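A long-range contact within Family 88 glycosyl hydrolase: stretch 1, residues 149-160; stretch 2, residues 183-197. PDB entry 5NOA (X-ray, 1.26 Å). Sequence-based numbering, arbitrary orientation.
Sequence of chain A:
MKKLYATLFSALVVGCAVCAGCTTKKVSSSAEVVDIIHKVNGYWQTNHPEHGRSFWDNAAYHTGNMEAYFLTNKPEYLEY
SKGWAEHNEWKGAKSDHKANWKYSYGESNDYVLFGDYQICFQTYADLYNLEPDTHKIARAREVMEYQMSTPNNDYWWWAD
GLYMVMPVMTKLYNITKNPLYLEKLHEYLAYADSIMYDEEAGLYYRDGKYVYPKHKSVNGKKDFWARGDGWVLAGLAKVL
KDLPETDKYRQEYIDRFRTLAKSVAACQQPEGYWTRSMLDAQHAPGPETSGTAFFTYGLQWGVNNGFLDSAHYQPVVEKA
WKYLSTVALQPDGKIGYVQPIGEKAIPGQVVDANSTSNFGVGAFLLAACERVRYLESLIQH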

# COMPACT_ATOMS: atom_id res chain seq x y z
N SER A 149 -24.53 -0.35 -0.29
CA SER A 149 -25.96 -0.08 -0.23
C SER A 149 -26.28 1.19 0.48
O SER A 149 -27.38 1.72 0.35
CB SER A 149 -26.71 -1.24 0.45
OG SER A 149 -26.64 -1.26 1.85
N THR A 150 -25.36 1.69 1.28
CA THR A 150 -25.59 2.94 2.03
C THR A 150 -25.43 4.13 1.07
O THR A 150 -24.77 4.01 0.05
CB THR A 150 -24.62 3.10 3.22
OG1 THR A 150 -23.29 3.34 2.75
CG2 THR A 150 -24.68 1.90 4.13
N PRO A 151 -26.03 5.29 1.42
CA PRO A 151 -25.86 6.45 0.54
C PRO A 151 -24.53 7.15 0.67
O PRO A 151 -24.20 7.96 -0.19
CB PRO A 151 -27.00 7.40 0.95
CG PRO A 151 -27.55 6.89 2.21
CD PRO A 151 -27.06 5.50 2.45
N ASN A 152 -23.80 6.90 1.75
CA ASN A 152 -22.67 7.75 2.09
C ASN A 152 -21.58 7.61 1.01
O ASN A 152 -21.32 6.51 0.52
CB ASN A 152 -22.06 7.32 3.43
CG ASN A 152 -23.06 7.12 4.54
OD1 ASN A 152 -24.05 6.42 4.39
ND2 ASN A 152 -22.71 7.63 5.70
N ASN A 153 -20.90 8.70 0.71
CA ASN A 153 -19.78 8.67 -0.25
C ASN A 153 -18.41 8.89 0.39
O ASN A 153 -17.43 8.97 -0.33
CB ASN A 153 -19.99 9.69 -1.39
CG ASN A 153 -19.75 11.12 -0.95
OD1 ASN A 153 -19.89 11.45 0.21
ND2 ASN A 153 -19.39 11.98 -1.89
N ASP A 154 -18.37 9.00 1.72
CA ASP A 154 -17.21 9.58 2.41
C ASP A 154 -16.44 8.54 3.25
O ASP A 154 -15.78 8.90 4.24
CB ASP A 154 -17.64 10.77 3.28
CG ASP A 154 -18.63 10.40 4.35
OD1 ASP A 154 -19.19 9.30 4.34
OD2 ASP A 154 -18.90 11.30 5.16
N TYR A 155 -16.50 7.30 2.83
CA TYR A 155 -15.80 6.22 3.53
C TYR A 155 -14.28 6.36 3.49
O TYR A 155 -13.63 5.85 4.38
CB TYR A 155 -16.22 4.84 2.98
CG TYR A 155 -17.63 4.49 3.39
CD1 TYR A 155 -17.89 4.10 4.69
CD2 TYR A 155 -18.71 4.62 2.51
CE1 TYR A 155 -19.18 3.85 5.11
CE2 TYR A 155 -20.00 4.31 2.93
CZ TYR A 155 -20.23 3.94 4.23
OH TYR A 155 -21.48 3.66 4.71
N TRP A 156 -13.73 6.95 2.42
CA TRP A 156 -12.27 7.03 2.23
C TRP A 156 -11.83 8.47 2.49
O TRP A 156 -11.63 9.29 1.57
CB TRP A 156 -11.85 6.53 0.85
CG TRP A 156 -12.22 5.11 0.60
CD1 TRP A 156 -12.66 4.19 1.52
CD2 TRP A 156 -12.26 4.44 -0.68
NE1 TRP A 156 -12.97 3.01 0.88
CE2 TRP A 156 -12.72 3.13 -0.46
CE3 TRP A 156 -11.94 4.82 -2.01
CZ2 TRP A 156 -12.89 2.22 -1.50
CZ3 TRP A 156 -12.11 3.94 -3.00
CH2 TRP A 156 -12.57 2.65 -2.76
N TRP A 157 -11.71 8.78 3.78
CA TRP A 157 -11.47 10.13 4.27
C TRP A 157 -10.01 10.40 4.68
O TRP A 157 -9.70 11.48 5.16
CB TRP A 157 -12.43 10.47 5.44
CG TRP A 157 -12.41 9.44 6.52
CD1 TRP A 157 -13.25 8.37 6.65
CD2 TRP A 157 -11.49 9.35 7.62
NE1 TRP A 157 -12.88 7.61 7.72
CE2 TRP A 157 -11.84 8.21 8.36
CE3 TRP A 157 -10.43 10.15 8.08
CZ2 TRP A 157 -11.15 7.82 9.48
CZ3 TRP A 157 -9.79 9.77 9.20
CH2 TRP A 157 -10.12 8.61 9.88
N TRP A 158 -9.15 9.42 4.46
CA TRP A 158 -7.72 9.58 4.71
C TRP A 158 -6.99 8.84 3.60
O TRP A 158 -7.49 7.86 3.05
CB TRP A 158 -7.35 9.07 6.12
CG TRP A 158 -7.29 7.57 6.30
CD1 TRP A 158 -6.17 6.86 6.60
CD2 TRP A 158 -8.35 6.60 6.19
NE1 TRP A 158 -6.45 5.54 6.67
CE2 TRP A 158 -7.77 5.33 6.44
CE3 TRP A 158 -9.73 6.66 5.95
CZ2 TRP A 158 -8.47 4.16 6.34
CZ3 TRP A 158 -10.45 5.47 5.90
CH2 TRP A 158 -9.80 4.24 6.07
N ALA A 159 -5.80 9.32 3.28
CA ALA A 159 -5.11 8.84 2.08
C ALA A 159 -4.82 7.35 2.11
O ALA A 159 -4.99 6.67 1.11
CB ALA A 159 -3.82 9.64 1.84
N ASP A 160 -4.40 6.86 3.26
CA ASP A 160 -3.99 5.47 3.37
C ASP A 160 -5.12 4.54 3.00
O ASP A 160 -4.90 3.41 2.52
CB ASP A 160 -3.51 5.05 4.79
CG ASP A 160 -2.72 6.09 5.56
OD1 ASP A 160 -2.63 7.26 5.22
OD2 ASP A 160 -2.11 5.67 6.57
N GLU A 183 -18.43 0.69 -9.74
CA GLU A 183 -19.08 1.97 -9.62
C GLU A 183 -18.73 2.67 -8.30
O GLU A 183 -18.42 3.87 -8.25
CB GLU A 183 -20.59 1.82 -9.73
CG GLU A 183 -21.39 3.07 -9.51
CD GLU A 183 -21.01 4.23 -10.40
OE1 GLU A 183 -20.74 4.02 -11.64
OE2 GLU A 183 -21.01 5.38 -9.83
N LYS A 184 -18.77 1.91 -7.23
CA LYS A 184 -18.44 2.44 -5.91
C LYS A 184 -16.96 2.71 -5.72
O LYS A 184 -16.62 3.66 -5.00
CB LYS A 184 -19.05 1.54 -4.84
CG LYS A 184 -20.58 1.62 -4.80
CD LYS A 184 -21.06 2.88 -4.10
CE LYS A 184 -22.57 3.02 -4.11
NZ LYS A 184 -23.00 4.22 -3.35
N LEU A 185 -16.09 1.92 -6.35
CA LEU A 185 -14.67 2.29 -6.37
C LEU A 185 -14.54 3.73 -6.86
O LEU A 185 -13.84 4.56 -6.27
CB LEU A 185 -13.93 1.33 -7.31
CG LEU A 185 -12.49 1.71 -7.68
CD1 LEU A 185 -11.61 1.79 -6.48
CD2 LEU A 185 -11.98 0.72 -8.70
N HIS A 186 -15.23 4.04 -7.98
CA HIS A 186 -15.13 5.39 -8.53
C HIS A 186 -15.72 6.44 -7.59
O HIS A 186 -15.12 7.49 -7.37
CB HIS A 186 -15.81 5.44 -9.87
CG HIS A 186 -15.66 6.74 -10.53
ND1 HIS A 186 -16.66 7.68 -10.53
CD2 HIS A 186 -14.60 7.32 -11.14
CE1 HIS A 186 -16.25 8.77 -11.15
NE2 HIS A 186 -14.99 8.58 -11.52
N GLU A 187 -16.91 6.15 -7.05
CA GLU A 187 -17.57 7.13 -6.20
C GLU A 187 -16.73 7.43 -4.95
O GLU A 187 -16.53 8.60 -4.58
CB GLU A 187 -18.94 6.61 -5.81
CG GLU A 187 -19.69 7.60 -4.95
CD GLU A 187 -21.09 7.21 -4.62
OE1 GLU A 187 -21.53 6.10 -4.95
OE2 GLU A 187 -21.75 8.07 -3.99
N TYR A 188 -16.21 6.39 -4.33
CA TYR A 188 -15.44 6.59 -3.10
C TYR A 188 -14.10 7.27 -3.38
O TYR A 188 -13.64 8.09 -2.58
CB TYR A 188 -15.26 5.28 -2.33
CG TYR A 188 -16.54 4.60 -1.86
CD1 TYR A 188 -17.73 5.29 -1.67
CD2 TYR A 188 -16.54 3.23 -1.64
CE1 TYR A 188 -18.87 4.61 -1.20
CE2 TYR A 188 -17.65 2.56 -1.23
CZ TYR A 188 -18.83 3.27 -1.00
OH TYR A 188 -19.92 2.56 -0.56
N LEU A 189 -13.44 6.92 -4.48
CA LEU A 189 -12.18 7.57 -4.82
C LEU A 189 -12.42 9.01 -5.23
O LEU A 189 -11.65 9.90 -4.87
CB LEU A 189 -11.49 6.82 -5.93
CG LEU A 189 -10.21 7.47 -6.47
CD1 LEU A 189 -9.18 7.64 -5.40
CD2 LEU A 189 -9.64 6.66 -7.60
N ALA A 190 -13.51 9.28 -5.95
CA ALA A 190 -13.80 10.64 -6.34
C ALA A 190 -13.94 11.52 -5.11
O ALA A 190 -13.46 12.69 -5.09
CB ALA A 190 -15.05 10.70 -7.23
N TYR A 191 -14.58 11.02 -4.05
CA TYR A 191 -14.66 11.76 -2.80
C TYR A 191 -13.30 12.06 -2.22
O TYR A 191 -12.96 13.18 -1.93
CB TYR A 191 -15.46 10.99 -1.76
CG TYR A 191 -15.43 11.66 -0.43
CD1 TYR A 191 -16.24 12.74 -0.20
CD2 TYR A 191 -14.54 11.27 0.57
CE1 TYR A 191 -16.21 13.44 0.99
CE2 TYR A 191 -14.49 11.94 1.76
CZ TYR A 191 -15.32 13.03 1.96
OH TYR A 191 -15.27 13.70 3.14
N ALA A 192 -12.48 11.01 -2.09
CA ALA A 192 -11.15 11.18 -1.51
C ALA A 192 -10.33 12.20 -2.31
O ALA A 192 -9.63 13.05 -1.74
CB ALA A 192 -10.43 9.84 -1.46
N ASP A 193 -10.39 12.08 -3.62
CA ASP A 193 -9.62 12.96 -4.50
C ASP A 193 -10.08 14.40 -4.33
O ASP A 193 -9.27 15.30 -4.28
CB ASP A 193 -9.81 12.45 -5.94
CG ASP A 193 -8.76 12.95 -6.92
OD1 ASP A 193 -7.64 12.41 -6.92
OD2 ASP A 193 -9.05 13.87 -7.67
N SER A 194 -11.40 14.60 -4.20
CA SER A 194 -11.96 15.93 -4.08
C SER A 194 -11.45 16.63 -2.84
O SER A 194 -11.30 17.85 -2.87
CB SER A 194 -13.48 15.92 -4.14
OG SER A 194 -14.05 15.46 -2.92
N ILE A 195 -11.18 15.87 -1.77
CA ILE A 195 -10.74 16.51 -0.52
C ILE A 195 -9.20 16.56 -0.39
O ILE A 195 -8.65 17.54 0.10
CB ILE A 195 -11.33 15.78 0.70
CG1 ILE A 195 -12.87 15.84 0.72
CG2 ILE A 195 -10.67 16.31 1.97
CD1 ILE A 195 -13.45 17.23 0.80
N MET A 196 -8.51 15.55 -0.84
CA MET A 196 -7.11 15.38 -0.53
C MET A 196 -6.15 15.65 -1.68
O MET A 196 -4.97 15.87 -1.41
CB MET A 196 -6.82 13.96 0.03
CG MET A 196 -7.24 13.79 1.47
SD MET A 196 -7.16 12.08 1.99
CE MET A 196 -8.76 11.53 1.51
N TYR A 197 -6.60 15.59 -2.93
CA TYR A 197 -5.68 15.78 -4.03
C TYR A 197 -5.44 17.25 -4.24
O TYR A 197 -6.38 18.02 -4.37
CB TYR A 197 -6.21 15.12 -5.30
CG TYR A 197 -5.24 15.19 -6.43
CD1 TYR A 197 -4.04 14.51 -6.39
CD2 TYR A 197 -5.53 15.92 -7.56
CE1 TYR A 197 -3.15 14.55 -7.46
CE2 TYR A 197 -4.66 15.99 -8.61
CZ TYR A 197 -3.46 15.31 -8.57
OH TYR A 197 -2.59 15.37 -9.63
O HOH W 1 -22.12 4.11 -0.54
O HOH W 2 -25.77 4.04 -2.70
O HOH W 3 -23.93 7.11 -2.79
O HOH W 4 -14.93 7.86 0.02
O HOH W 5 -18.21 10.83 -4.70

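How does an irregular segment hold so closely to a helix? Aromatic side chains do most of the work, within 763 Å² of buried surface. Trp 156 is covered most: its CA-to-CB bond points sideways, but chi1 at m and chi2 of -13° bring the indole nearer, over the helix. Tyr 188 CB lies over the six-membered ring, 3.4 Å from its centroid, while Leu 185 CD1 sits 3.9 Å from Trp 156 CH2. A broad, flat ring suits this place because the ring can touch Leu 185, Tyr 188 and Leu 189, residues about one turn apart.

How does Tyr 188 engage two aromatic rings at once? Its CA-to-CB bond points toward stretch 1 and chi1 is m. This lets the ring meet two others: its edge meets the face of Trp 156, and its own face receives the edge of Tyr 155 in an offset arrangement, with Tyr 155 CD2 3.7 Å from Tyr 188 CE1. The phenol thus uses an edge and a face for packing, while Tyr 188 OH lies 2.7 Å from water 1.

What does Tyr 191 gain from its t rotamer? The ring lies against Asp 154, whose CA stands 3.7 Å from the ring centroid, over the face. Asp 154, chi1 at p, leads its carboxylate away, leaving CH groups against the ring. Farther along, Met 196 bends (m, t, m) so that its SD comes 3.3 Å from Ala 159 N and its CE 3.6 Å from Trp 156 O, a carbonyl buried without a polar partner.

Where are the polar links, if no direct hydrogen bond crosses? Waters supply them. Water 4 accepts from Trp 156 N and donates to Asn 153 O and Tyr 188 O; water 3 joins Pro 151 O to Glu 187 OE2. Lys 184 curls through two m angles, then extends, so that NZ salt-bridges Glu 187 OE1 at 2.9 Å and donates to waters 1 and 2; water 2 donates to Thr 150 O, and water 1 lies 2.7 Å from the same Thr 150 O.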